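Local coordinates for protein thymidylate synthase (PDB 1TIS) that catalyses the folate-dependent methylation of dUMP to dTMP, using methylenetetrahydrofolate and yielding dihydrofolate, as a step of dTTP biosynthesis, at residues T24-L29 with H217-H222; G31-W36 with D208-G213; V45-L50 with V275-I280; S141-A146 with L153-M158; Q175-V180 with G213-I218. All coordinates share one frame; numbering follows the deposited sequence.

Overall arrangement
Contacts 1, 2 and 5 share strand 205-219, which pairs in turn with strand 33-37, strand 168-179 and strand 26-30. Contact 5 lies between the other two, about 12 Å from contact 2 and about 11 Å from contact 1 between centres. Contact 4, about 15 Å from contact 5 between centres, reaches the same sheet where strand 157-164 neighbours strand 168-179; a probable backbone bond from R176 to C156 links them. Contact 3 joins two loops about 22 Å from contact 5 between centres. Along the chain contact 2 nests inside contact 1, and contact 4 closes before contact 5 opens. Contacts 1, 4 and 5 thus bring residues distant in sequence to the probable dUMP site.

Contact 1 of 5, residues T24-L29 with H217-H222; sequences TGTIAL and HIYMNH
Antiparallel pairing of two strands makes this contact, at the partly buried outer end of the mixed sheet: strand 26-30 runs against the last residues of strand 205-219. The axes of the paired pieces approach to 4.7 Å, at 173°. I27 and I218 form the hydrogen-bonded pair. The amide of I218 reaches I27 O at 3.0 Å, nearly along the C=O axis, and I27 N is returned to I218 O, whose place is less sure. T26 with Y219 and A28 with H217 are the flanking non-hydrogen-bonded pairs, and their side chains share the other face from I27 and I218.

On that face T26 is turned so that CG2 stands anti to its own N and lies 3.6 Å from H217 CB. Its OG1 faces Y219 CD1 at 4.1 Å, the two side chains lying alongside each other, and makes a weak hydrogen bond with D20 OD1. A28 CB meets H217 CB, whose imidazole swings away because CG occupies the crowded position between N and C (chi1 62°). Beyond the strand M220 N donates to G25 O at 3.1 Å, from above the carbonyl plane, and its side chain, bent at chi3, curls over the G25 peptide. I218 rests on I8 and I11 of helix 3-12. This antiparallel beta pairing places H217, I218 and Y219, which probably line the dUMP site, at the end of strand 205-219.

Contact 2 of 5, residues G31-W36 with D208-G213; sequences GSKLRW and DLIFSG
W36, F211 and L209 bury the most surface in this antiparallel strand pairing, in which strand 33-37 runs along the middle of strand 205-219 in the central sheet of the thymidylate synthase fold. All three point to the face that also holds L34. W36 keeps CG beside its own N (chi1 -66°), which lays the indole obliquely across L209; CE3 at its benzo edge lies 3.6 Å from L209 CG. Farther round that edge, CZ3 touches F211 CB at 3.8 Å, near the ring plane, so tryptophan and phenylalanine leave the sheet side by side. The F211 ring in turn has L34 CG at its edge, and on one face G213 N stands above the rim. Helix 184-202 covers this layer through I188, Y191, A192 and L184.

The opposite face, with K33, I210 and S212, turns to the second subunit: K33 NZ is hydrogen-bonded to S32 O of that subunit, and I210 packs on its F30, consistent with the sheet-to-sheet dimer interface of this family.

Between the backbones run six hydrogen bonds, two of them, from S32 N and L34 N, weak. At the W36 end L209 N donates to W36 O at 2.7 Å, lying in the plane of that carbonyl.

Contact 3 of 5, residues V45-L50 with V275-I280; sequences VTTKKL and VSHPPI
P278 O is the best-held polar atom here, and across the two segments a single hydrogen bond grips it. K48 N donates from 3.2 Å with an angle of 146° at the hydrogen, approaching in the plane of the carbonyl. That one bond ties two irregular loops, neither of which forms a strand or helix at this point, and side chains around it fill in the rest.

On one flank of the bond T47 and H277 cross obliquely. T47 OG1, anti to its carbonyl carbon, lies 3.3 Å from H277 CG, approaching the imidazole obliquely. T46 comes at the same histidine roughly at a right angle: its methyl CG2, set in the crowded position between N and C, stands 4.1 Å from H277 ND1 and 3.7 Å from V275 O. V275 CG1 lies at the ring's edge in its plane, so the imidazole has its own loop on one border and the threonines nearby. On the other flank P279 lies against the backbone of the lysines. Its CA is 3.8 Å from K48 CA, and its CG meets K49 CB at 3.9 Å; beyond that the K49 chain runs out extended.

The contact is a surface one, joining the 45-50 loop, between strand 33-37 and helix 53-64, to the loop after strand 269-270, with I229 and R232 of a further loop touching T47 and H277.

Contact 4 of 5, residues S141-A146 with L153-M158; sequences SAWNPA and LPPCHM
W143 leaves its backbone with CG anti to N (chi1 -177°), and CB at once meets M158 CB at 4.1 Å. From there the indole, its plane turned nearly across the CA-CB-CG plane, lies against a pair of prolines. CE3 reaches P155 CD at 4.1 Å, the two side chains crossing at about a right angle. One atom farther round, CZ3 touches P154 CB at 4.0 Å, and here tryptophan and proline lie alongside, pointing the same way. The sulfur of M158 approaches the six-membered ring obliquely: SD is 5.0 Å from its centroid and 33° off the normal, a Met-aromatic contact. It gets there because M158 CG takes the crowded position between N and C (chi1 62°) and the chain bends again at chi3.

These prolines precede C156, probably the catalytic nucleophile, as in related thymidylate synthases, so the tryptophan backs the loop that leads to it and into strand 157-164. R176, which probably binds dUMP, packs against W143, C156 and M158, while Y109 OH is hydrogen-bonded to C156 N.

One backbone bond joins the segments: A142 N donates to M158 O at 2.6 Å, in the carbonyl plane. Beside it A142 CB faces P155 CG at 4.3 Å, with W113 of helix 109-114 touching the alanine. P154 also packs on R137 of the second subunit, and M158 on that subunit's F159.

Contact 5 of 5, residues Q175-V180 with G213-I218; sequences QRSVDV and GGNTHI. With PO4 (phosphate ion), chain B.
Backbone hydrogen bonds set the frame, pairing strand 168-179 in parallel with strand 205-219 across a beta-alpha-beta unit whose helix is 184-202. Both chains turn a corner, at R176-S177 and at G214-N215, and stay in register through it. N215 N donates to R176 O at 2.8 Å. V178 N then reaches N215 O, and H217 N returns to V178 O at 3.1 Å in the carbonyl plane. V180 N closes the series on H217 O, almost along its C=O axis. A weak bond from G214 N to Q175 O precedes them.

Van der Waals contacts occupy the face of V178 and T216. V178 CG2 lies beside T216 OG1, while the V180 and T216 side chains cross obliquely, CG2 to CG2 at 3.4 Å.

Polar side chains fill the other face. The H217 imidazole stands with V178 O over one of its faces and NE2 3.0 Å from S177 OG; S177 OG donates a weak hydrogen bond to N215 O. D179 OD1 is held by L182 N. Back on the V178 face, T216 OG1 is hydrogen-bonded to S32 OG, and Q175 NE2 to N187 OD1.

The bound phosphate comes last. R176, bent at chi3, hydrogen-bonds through NH2 to its O4 at 2.8 Å, the oxygen lying in the guanidinium plane at its edge; R137 NH2 of the second subunit binds the same ion. Two arginines from different subunits would concentrate positive charge here, consistent with the place of the dUMP phosphate in a site shared across the dimer.

Contact 1 of 5, residues T24-L29 with H217-H222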
# COMPACT_ATOMS: atom_id res chain seq x y z
N THR A 24 16.64 20.09 6.21
CA THR A 24 17.91 19.93 6.87
C THR A 24 18.46 18.92 5.84
O THR A 24 18.31 19.14 4.61
CB THR A 24 17.70 19.33 8.33
OG1 THR A 24 16.63 18.40 8.21
CG2 THR A 24 17.42 20.36 9.41
N GLY A 25 18.97 17.77 6.29
CA GLY A 25 19.39 16.70 5.42
C GLY A 25 18.93 15.38 6.04
O GLY A 25 18.70 15.29 7.26
N THR A 26 18.86 14.32 5.23
CA THR A 26 18.41 13.01 5.66
C THR A 26 19.17 12.04 4.75
O THR A 26 19.63 12.45 3.67
CB THR A 26 16.88 12.89 5.40
OG1 THR A 26 16.25 14.07 5.86
CG2 THR A 26 16.22 11.79 6.18
N ILE A 27 19.41 10.79 5.15
CA ILE A 27 19.89 9.75 4.23
C ILE A 27 18.61 8.90 4.18
O ILE A 27 18.03 8.65 5.26
CB ILE A 27 21.10 9.02 4.87
CG1 ILE A 27 22.35 9.61 4.24
CG2 ILE A 27 21.07 7.49 4.68
CD1 ILE A 27 22.68 9.15 2.79
N ALA A 28 18.07 8.47 3.03
CA ALA A 28 16.77 7.84 3.01
C ALA A 28 16.65 6.95 1.82
O ALA A 28 17.36 7.20 0.86
CB ALA A 28 15.69 8.88 2.92
N LEU A 29 15.77 5.95 1.75
CA LEU A 29 15.69 5.03 0.62
C LEU A 29 14.19 4.84 0.48
O LEU A 29 13.47 4.61 1.46
CB LEU A 29 16.44 3.72 1.03
CG LEU A 29 16.62 2.40 0.23
CD1 LEU A 29 17.69 2.46 -0.85
CD2 LEU A 29 17.10 1.35 1.21
N HIS A 217 13.51 6.83 6.07
CA HIS A 217 14.53 7.81 6.22
C HIS A 217 15.10 7.81 7.63
O HIS A 217 14.41 7.44 8.60
CB HIS A 217 13.86 9.11 5.81
CG HIS A 217 12.67 9.67 6.59
ND1 HIS A 217 12.41 9.81 7.90
CD2 HIS A 217 11.60 10.24 5.94
CE1 HIS A 217 11.26 10.42 8.05
NE2 HIS A 217 10.79 10.67 6.86
N ILE A 218 16.36 8.23 7.73
CA ILE A 218 17.09 8.39 8.97
C ILE A 218 17.46 9.87 8.93
O ILE A 218 17.96 10.31 7.89
CB ILE A 218 18.34 7.55 8.94
CG1 ILE A 218 18.06 6.08 8.74
CG2 ILE A 218 19.05 7.80 10.26
CD1 ILE A 218 19.38 5.30 8.62
N TYR A 219 17.26 10.65 10.00
CA TYR A 219 17.54 12.11 9.93
C TYR A 219 19.01 12.37 10.10
O TYR A 219 19.65 11.59 10.82
CB TYR A 219 16.79 12.91 11.02
CG TYR A 219 15.28 13.08 10.79
CD1 TYR A 219 14.82 13.75 9.67
CD2 TYR A 219 14.37 12.51 11.65
CE1 TYR A 219 13.48 13.84 9.40
CE2 TYR A 219 13.02 12.60 11.39
CZ TYR A 219 12.58 13.26 10.26
OH TYR A 219 11.23 13.27 9.97
N MET A 220 19.59 13.44 9.54
CA MET A 220 21.02 13.69 9.70
C MET A 220 21.48 14.21 11.08
O MET A 220 22.52 14.85 11.24
CB MET A 220 21.43 14.65 8.58
CG MET A 220 21.80 13.90 7.28
SD MET A 220 21.90 14.85 5.71
CE MET A 220 23.12 16.11 6.01
N ASN A 221 20.79 13.76 12.15
CA ASN A 221 21.00 14.21 13.52
C ASN A 221 22.02 13.54 14.42
O ASN A 221 21.71 13.16 15.55
CB ASN A 221 19.65 14.19 14.19
CG ASN A 221 19.03 15.57 14.06
OD1 ASN A 221 19.10 16.24 13.03
ND2 ASN A 221 18.39 16.02 15.13
N HIS A 222 23.29 13.49 13.98
CA HIS A 222 24.43 12.87 14.69
C HIS A 222 24.10 11.38 14.96
O HIS A 222 24.03 10.84 16.07
CB HIS A 222 24.73 13.64 16.02
CG HIS A 222 25.45 14.98 15.86
ND1 HIS A 222 26.76 15.23 15.88
CD2 HIS A 222 24.83 16.20 15.64
CE1 HIS A 222 26.96 16.51 15.69
NE2 HIS A 222 25.79 17.09 15.55

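Contact 2 of 5, residues G31-W36 with D208-G213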
# COMPACT_ATOMS: atom_id res chain seq x y z
N GLY A 31 11.18 2.57 -0.70
CA GLY A 31 10.79 1.27 -1.17
C GLY A 31 11.35 0.22 -0.29
O GLY A 31 12.24 -0.46 -0.72
N SER A 32 10.90 -0.01 0.93
CA SER A 32 11.44 -1.09 1.76
C SER A 32 10.34 -2.12 2.05
O SER A 32 9.18 -1.86 1.77
CB SER A 32 11.98 -0.45 3.04
OG SER A 32 12.54 0.80 2.66
N LYS A 33 10.60 -3.29 2.60
CA LYS A 33 9.60 -4.29 3.00
C LYS A 33 10.36 -5.22 3.94
O LYS A 33 11.58 -5.40 3.79
CB LYS A 33 9.09 -5.01 1.76
CG LYS A 33 8.36 -6.32 2.01
CD LYS A 33 7.46 -6.68 0.82
CE LYS A 33 6.29 -5.70 0.87
NZ LYS A 33 5.40 -5.80 -0.27
N LEU A 34 9.78 -5.77 4.98
CA LEU A 34 10.48 -6.71 5.86
C LEU A 34 9.45 -7.80 6.18
O LEU A 34 8.29 -7.55 5.85
CB LEU A 34 10.89 -6.02 7.15
CG LEU A 34 11.69 -4.73 7.14
CD1 LEU A 34 11.83 -4.29 8.58
CD2 LEU A 34 13.08 -4.89 6.54
N ARG A 35 9.71 -8.98 6.77
CA ARG A 35 8.64 -9.90 7.14
C ARG A 35 8.98 -10.48 8.50
O ARG A 35 10.14 -10.82 8.71
CB ARG A 35 8.48 -11.03 6.10
CG ARG A 35 9.74 -11.65 5.55
CD ARG A 35 10.51 -10.95 4.39
NE ARG A 35 11.83 -11.58 4.27
CZ ARG A 35 12.96 -10.88 4.05
NH1 ARG A 35 12.95 -9.56 3.80
NH2 ARG A 35 14.14 -11.52 4.04
N TRP A 36 8.06 -10.60 9.44
CA TRP A 36 8.32 -11.09 10.80
C TRP A 36 7.48 -12.30 11.11
O TRP A 36 6.30 -12.30 10.79
CB TRP A 36 7.95 -10.10 11.93
CG TRP A 36 8.76 -8.83 11.98
CD1 TRP A 36 9.94 -8.77 12.66
CD2 TRP A 36 8.45 -7.69 11.31
NE1 TRP A 36 10.40 -7.58 12.41
CE2 TRP A 36 9.54 -6.89 11.61
CE3 TRP A 36 7.43 -7.21 10.51
CZ2 TRP A 36 9.62 -5.61 11.09
CZ3 TRP A 36 7.52 -5.94 9.99
CH2 TRP A 36 8.61 -5.14 10.28
N ASP A 208 2.36 -14.02 10.14
CA ASP A 208 3.52 -13.23 9.81
C ASP A 208 3.15 -11.77 9.75
O ASP A 208 1.97 -11.48 9.48
CB ASP A 208 4.08 -13.62 8.46
CG ASP A 208 4.63 -15.04 8.32
OD1 ASP A 208 4.35 -15.93 9.15
OD2 ASP A 208 5.35 -15.25 7.35
N LEU A 209 4.13 -10.88 9.93
CA LEU A 209 3.91 -9.44 9.91
C LEU A 209 4.77 -8.87 8.81
O LEU A 209 5.97 -9.06 8.93
CB LEU A 209 4.29 -8.84 11.25
CG LEU A 209 3.96 -7.40 11.51
CD1 LEU A 209 2.46 -7.16 11.57
CD2 LEU A 209 4.62 -7.02 12.83
N ILE A 210 4.26 -8.20 7.77
CA ILE A 210 5.05 -7.68 6.65
C ILE A 210 4.88 -6.20 6.60
O ILE A 210 3.79 -5.72 6.87
CB ILE A 210 4.57 -8.26 5.33
CG1 ILE A 210 4.33 -9.74 5.41
CG2 ILE A 210 5.63 -8.05 4.30
CD1 ILE A 210 3.58 -10.15 4.13
N PHE A 211 5.84 -5.41 6.19
CA PHE A 211 5.73 -3.95 6.24
C PHE A 211 6.20 -3.39 4.92
O PHE A 211 7.35 -3.72 4.57
CB PHE A 211 6.59 -3.38 7.38
CG PHE A 211 7.20 -1.99 7.18
CD1 PHE A 211 6.42 -0.86 7.25
CD2 PHE A 211 8.54 -1.88 6.90
CE1 PHE A 211 6.99 0.39 7.04
CE2 PHE A 211 9.10 -0.64 6.69
CZ PHE A 211 8.33 0.50 6.76
N SER A 212 5.40 -2.53 4.26
CA SER A 212 5.84 -1.97 3.01
C SER A 212 6.20 -0.52 3.26
O SER A 212 5.47 0.23 3.92
CB SER A 212 4.73 -2.10 2.02
OG SER A 212 4.31 -3.46 1.88
N GLY A 213 7.32 -0.07 2.73
CA GLY A 213 7.77 1.27 3.04
C GLY A 213 7.80 2.16 1.82
O GLY A 213 8.00 1.73 0.67

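Contact 3 of 5, residues V45-L50 with V275-I280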
# COMPACT_ATOMS: atom_id res chain seq x y z
N VAL A 45 11.23 -4.86 19.04
CA VAL A 45 12.61 -4.54 19.30
C VAL A 45 12.64 -3.41 20.34
O VAL A 45 12.03 -2.35 20.16
CB VAL A 45 13.31 -4.10 17.96
CG1 VAL A 45 14.78 -4.49 18.11
CG2 VAL A 45 12.74 -4.73 16.68
N THR A 46 13.27 -3.72 21.47
CA THR A 46 13.42 -2.80 22.60
C THR A 46 14.55 -1.78 22.38
O THR A 46 14.82 -1.40 21.24
CB THR A 46 13.62 -3.72 23.86
OG1 THR A 46 13.50 -2.87 24.99
CG2 THR A 46 14.96 -4.49 23.87
N THR A 47 15.27 -1.40 23.45
CA THR A 47 16.37 -0.44 23.50
C THR A 47 15.76 0.94 23.25
O THR A 47 15.17 1.32 22.23
CB THR A 47 17.48 -0.81 22.49
OG1 THR A 47 17.76 -2.20 22.71
CG2 THR A 47 18.75 0.01 22.66
N LYS A 48 15.96 1.59 24.42
CA LYS A 48 15.27 2.77 24.95
C LYS A 48 14.13 1.99 25.61
O LYS A 48 13.55 1.09 24.97
CB LYS A 48 14.66 3.75 23.90
CG LYS A 48 15.63 4.63 23.09
CD LYS A 48 14.91 5.75 22.30
CE LYS A 48 15.84 6.80 21.64
NZ LYS A 48 16.39 6.36 20.36
N LYS A 49 13.76 2.14 26.91
CA LYS A 49 12.62 1.38 27.43
C LYS A 49 11.51 1.99 26.60
O LYS A 49 11.20 3.19 26.68
CB LYS A 49 12.30 1.63 28.92
CG LYS A 49 11.01 0.87 29.31
CD LYS A 49 10.78 0.80 30.82
CE LYS A 49 9.49 0.05 31.16
NZ LYS A 49 9.49 -0.32 32.57
N LEU A 50 11.14 1.18 25.62
CA LEU A 50 10.16 1.54 24.63
C LEU A 50 8.96 2.04 25.39
O LEU A 50 8.50 1.33 26.29
CB LEU A 50 9.89 0.27 23.84
CG LEU A 50 8.75 0.16 22.86
CD1 LEU A 50 8.90 1.09 21.67
CD2 LEU A 50 8.74 -1.29 22.44
N VAL A 275 13.98 -9.04 27.01
CA VAL A 275 15.33 -8.51 26.85
C VAL A 275 15.49 -7.15 27.48
O VAL A 275 14.75 -6.23 27.09
CB VAL A 275 15.78 -8.30 25.37
CG1 VAL A 275 17.28 -7.96 25.36
CG2 VAL A 275 15.53 -9.51 24.50
N SER A 276 16.43 -6.98 28.40
CA SER A 276 16.64 -5.63 28.86
C SER A 276 17.77 -5.05 28.04
O SER A 276 18.56 -5.74 27.37
CB SER A 276 17.00 -5.56 30.33
OG SER A 276 16.63 -4.25 30.79
N HIS A 277 17.71 -3.73 28.04
CA HIS A 277 18.64 -2.81 27.45
C HIS A 277 18.32 -1.50 28.16
O HIS A 277 17.18 -1.31 28.60
CB HIS A 277 18.41 -2.67 25.95
CG HIS A 277 19.23 -3.72 25.23
ND1 HIS A 277 18.91 -4.99 25.02
CD2 HIS A 277 20.51 -3.52 24.77
CE1 HIS A 277 19.95 -5.57 24.47
NE2 HIS A 277 20.90 -4.68 24.32
N PRO A 278 19.27 -0.62 28.42
CA PRO A 278 18.97 0.70 28.96
C PRO A 278 18.21 1.73 28.09
O PRO A 278 18.02 1.55 26.88
CB PRO A 278 20.35 1.16 29.44
CG PRO A 278 21.37 0.36 28.67
CD PRO A 278 20.67 -0.98 28.61
N PRO A 279 17.70 2.83 28.69
CA PRO A 279 17.14 3.99 28.01
C PRO A 279 17.93 5.30 28.03
O PRO A 279 18.12 5.91 29.10
CB PRO A 279 15.78 4.17 28.64
CG PRO A 279 15.76 3.21 29.82
CD PRO A 279 17.22 2.86 30.07
N ILE A 280 18.41 5.71 26.85
CA ILE A 280 19.10 7.00 26.66
C ILE A 280 17.94 7.94 26.25
O ILE A 280 16.77 7.58 26.44
CB ILE A 280 20.21 6.92 25.52
CG1 ILE A 280 21.01 5.59 25.55
CG2 ILE A 280 21.19 8.09 25.71
CD1 ILE A 280 22.07 5.34 26.66

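Contact 4 of 5, residues S141-A146 with L153-M158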
# COMPACT_ATOMS: atom_id res chain seq x y z
N SER A 141 -8.23 0.96 4.53
CA SER A 141 -7.56 2.15 4.09
C SER A 141 -7.86 3.20 5.13
O SER A 141 -8.99 3.23 5.64
CB SER A 141 -8.14 2.56 2.76
OG SER A 141 -7.66 3.81 2.28
N ALA A 142 -6.89 4.05 5.42
CA ALA A 142 -7.12 5.14 6.36
C ALA A 142 -6.99 6.46 5.61
O ALA A 142 -7.49 7.50 6.02
CB ALA A 142 -6.08 5.11 7.48
N TRP A 143 -6.33 6.48 4.45
CA TRP A 143 -6.18 7.70 3.69
C TRP A 143 -7.53 7.92 3.03
O TRP A 143 -8.05 7.09 2.28
CB TRP A 143 -5.10 7.49 2.68
CG TRP A 143 -4.71 8.66 1.81
CD1 TRP A 143 -5.21 8.78 0.53
CD2 TRP A 143 -3.75 9.59 2.10
NE1 TRP A 143 -4.53 9.77 0.01
CE2 TRP A 143 -3.66 10.27 0.90
CE3 TRP A 143 -2.92 9.94 3.14
CZ2 TRP A 143 -2.75 11.29 0.74
CZ3 TRP A 143 -2.01 10.97 2.97
CH2 TRP A 143 -1.92 11.64 1.78
N ASN A 144 -8.09 9.05 3.39
CA ASN A 144 -9.36 9.47 2.87
C ASN A 144 -9.08 10.75 2.10
O ASN A 144 -9.03 11.80 2.74
CB ASN A 144 -10.33 9.70 4.05
CG ASN A 144 -11.75 9.98 3.61
OD1 ASN A 144 -11.96 10.71 2.65
ND2 ASN A 144 -12.80 9.46 4.24
N PRO A 145 -8.89 10.76 0.78
CA PRO A 145 -8.46 11.93 0.01
C PRO A 145 -9.30 13.16 0.30
O PRO A 145 -8.85 14.27 0.61
CB PRO A 145 -8.54 11.49 -1.45
CG PRO A 145 -8.40 9.99 -1.39
CD PRO A 145 -9.14 9.62 -0.10
N ALA A 146 -10.59 12.87 0.35
CA ALA A 146 -11.57 13.89 0.53
C ALA A 146 -11.65 14.44 1.95
O ALA A 146 -12.41 15.38 2.17
CB ALA A 146 -12.89 13.25 0.06
N LEU A 153 -2.47 15.54 11.25
CA LEU A 153 -1.36 14.91 10.55
C LEU A 153 -2.04 13.87 9.66
O LEU A 153 -2.72 12.97 10.18
CB LEU A 153 -0.41 14.28 11.61
CG LEU A 153 0.69 13.20 11.37
CD1 LEU A 153 1.58 13.23 12.60
CD2 LEU A 153 0.15 11.78 11.24
N PRO A 154 -1.97 13.94 8.33
CA PRO A 154 -2.49 12.89 7.46
C PRO A 154 -1.76 11.60 7.84
O PRO A 154 -0.59 11.70 8.25
CB PRO A 154 -2.22 13.43 6.06
CG PRO A 154 -1.00 14.29 6.27
CD PRO A 154 -1.28 14.98 7.59
N PRO A 155 -2.36 10.40 7.82
CA PRO A 155 -1.82 9.19 8.44
C PRO A 155 -0.47 8.85 7.87
O PRO A 155 -0.31 9.06 6.68
CB PRO A 155 -2.85 8.12 8.16
CG PRO A 155 -4.11 8.90 7.98
CD PRO A 155 -3.60 10.08 7.14
N CYS A 156 0.56 8.44 8.60
CA CYS A 156 1.76 7.96 7.91
C CYS A 156 1.46 6.49 7.62
O CYS A 156 1.80 5.99 6.54
CB CYS A 156 3.04 8.07 8.76
SG CYS A 156 3.61 9.76 9.16
N HIS A 157 0.80 5.76 8.54
CA HIS A 157 0.44 4.38 8.23
C HIS A 157 -1.00 4.42 7.69
O HIS A 157 -1.96 4.74 8.42
CB HIS A 157 0.57 3.48 9.49
CG HIS A 157 0.26 4.01 10.89
ND1 HIS A 157 0.99 4.86 11.58
CD2 HIS A 157 -0.79 3.63 11.70
CE1 HIS A 157 0.42 5.01 12.76
NE2 HIS A 157 -0.65 4.28 12.84
N MET A 158 -1.17 4.12 6.40
CA MET A 158 -2.46 4.32 5.75
C MET A 158 -3.24 3.16 5.22
O MET A 158 -4.42 3.32 4.90
CB MET A 158 -2.26 5.27 4.62
CG MET A 158 -1.33 4.71 3.56
SD MET A 158 -0.88 6.09 2.47
CE MET A 158 0.12 6.75 3.77

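Contact 5 of 5, residues Q175-V180 with G213-I218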
# COMPACT_ATOMS: atom_id res chain seq x y z
N GLN A 175 3.39 2.30 4.80
CA GLN A 175 3.62 3.54 5.53
C GLN A 175 4.27 4.50 4.55
O GLN A 175 5.23 4.14 3.85
CB GLN A 175 4.54 3.29 6.70
CG GLN A 175 4.86 4.53 7.49
CD GLN A 175 4.44 4.40 8.93
OE1 GLN A 175 3.47 5.03 9.37
NE2 GLN A 175 5.04 3.56 9.75
N ARG A 176 3.73 5.70 4.49
CA ARG A 176 4.17 6.74 3.60
C ARG A 176 5.58 7.24 3.88
O ARG A 176 6.39 7.34 2.94
CB ARG A 176 3.22 7.91 3.72
CG ARG A 176 3.35 8.86 2.57
CD ARG A 176 2.52 10.07 2.87
NE ARG A 176 2.93 10.81 4.04
CZ ARG A 176 2.02 11.03 4.98
NH1 ARG A 176 0.77 10.57 4.86
NH2 ARG A 176 2.35 11.72 6.06
N SER A 177 5.88 7.62 5.13
CA SER A 177 7.22 8.09 5.47
C SER A 177 7.50 7.44 6.82
O SER A 177 6.57 7.32 7.63
CB SER A 177 7.25 9.63 5.57
OG SER A 177 8.47 10.22 5.09
N VAL A 178 8.73 6.95 7.06
CA VAL A 178 9.03 6.38 8.35
C VAL A 178 10.30 6.96 8.89
O VAL A 178 11.22 7.26 8.14
CB VAL A 178 9.28 4.88 8.35
CG1 VAL A 178 8.38 4.41 9.49
CG2 VAL A 178 9.05 4.15 7.02
N ASP A 179 10.38 7.13 10.20
CA ASP A 179 11.60 7.59 10.83
C ASP A 179 12.20 6.32 11.40
O ASP A 179 11.90 6.02 12.56
CB ASP A 179 11.28 8.60 11.96
CG ASP A 179 12.49 9.22 12.66
OD1 ASP A 179 13.58 8.61 12.64
OD2 ASP A 179 12.35 10.32 13.21
N VAL A 180 13.04 5.56 10.71
CA VAL A 180 13.56 4.32 11.28
C VAL A 180 14.21 4.48 12.64
O VAL A 180 13.95 3.66 13.49
CB VAL A 180 14.59 3.67 10.42
CG1 VAL A 180 14.77 2.27 10.87
CG2 VAL A 180 14.11 3.56 9.01
N GLY A 213 7.32 -0.07 2.73
CA GLY A 213 7.77 1.27 3.04
C GLY A 213 7.80 2.16 1.82
O GLY A 213 8.00 1.73 0.67
N GLY A 214 7.52 3.40 2.16
CA GLY A 214 7.63 4.45 1.20
C GLY A 214 8.93 5.17 1.49
O GLY A 214 10.03 4.64 1.28
N ASN A 215 8.88 6.40 1.97
CA ASN A 215 10.13 7.05 2.27
C ASN A 215 10.66 6.74 3.66
O ASN A 215 10.40 7.45 4.64
CB ASN A 215 9.95 8.51 2.11
CG ASN A 215 11.26 9.21 1.93
OD1 ASN A 215 11.56 9.74 0.87
ND2 ASN A 215 12.09 9.28 2.96
N THR A 216 11.43 5.66 3.69
CA THR A 216 12.21 5.21 4.85
C THR A 216 13.44 6.13 4.96
O THR A 216 14.32 6.26 4.10
CB THR A 216 12.62 3.73 4.61
OG1 THR A 216 11.42 2.96 4.66
CG2 THR A 216 13.59 3.21 5.64
N HIS A 217 13.51 6.83 6.07
CA HIS A 217 14.53 7.81 6.22
C HIS A 217 15.10 7.81 7.63
O HIS A 217 14.41 7.44 8.60
CB HIS A 217 13.86 9.11 5.81
CG HIS A 217 12.67 9.67 6.59
ND1 HIS A 217 12.41 9.81 7.90
CD2 HIS A 217 11.60 10.24 5.94
CE1 HIS A 217 11.26 10.42 8.05
NE2 HIS A 217 10.79 10.67 6.86
N ILE A 218 16.36 8.23 7.73
CA ILE A 218 17.09 8.39 8.97
C ILE A 218 17.46 9.87 8.93
O ILE A 218 17.96 10.31 7.89
CB ILE A 218 18.34 7.55 8.94
CG1 ILE A 218 18.06 6.08 8.74
CG2 ILE A 218 19.05 7.80 10.26
CD1 ILE A 218 19.38 5.30 8.62
P PO4 B . 5.21 13.73 6.48
O1 PO4 B . 5.59 15.24 6.91
O2 PO4 B . 6.43 12.92 6.73
O3 PO4 B . 4.86 13.87 5.04
O4 PO4 B . 4.10 13.47 7.40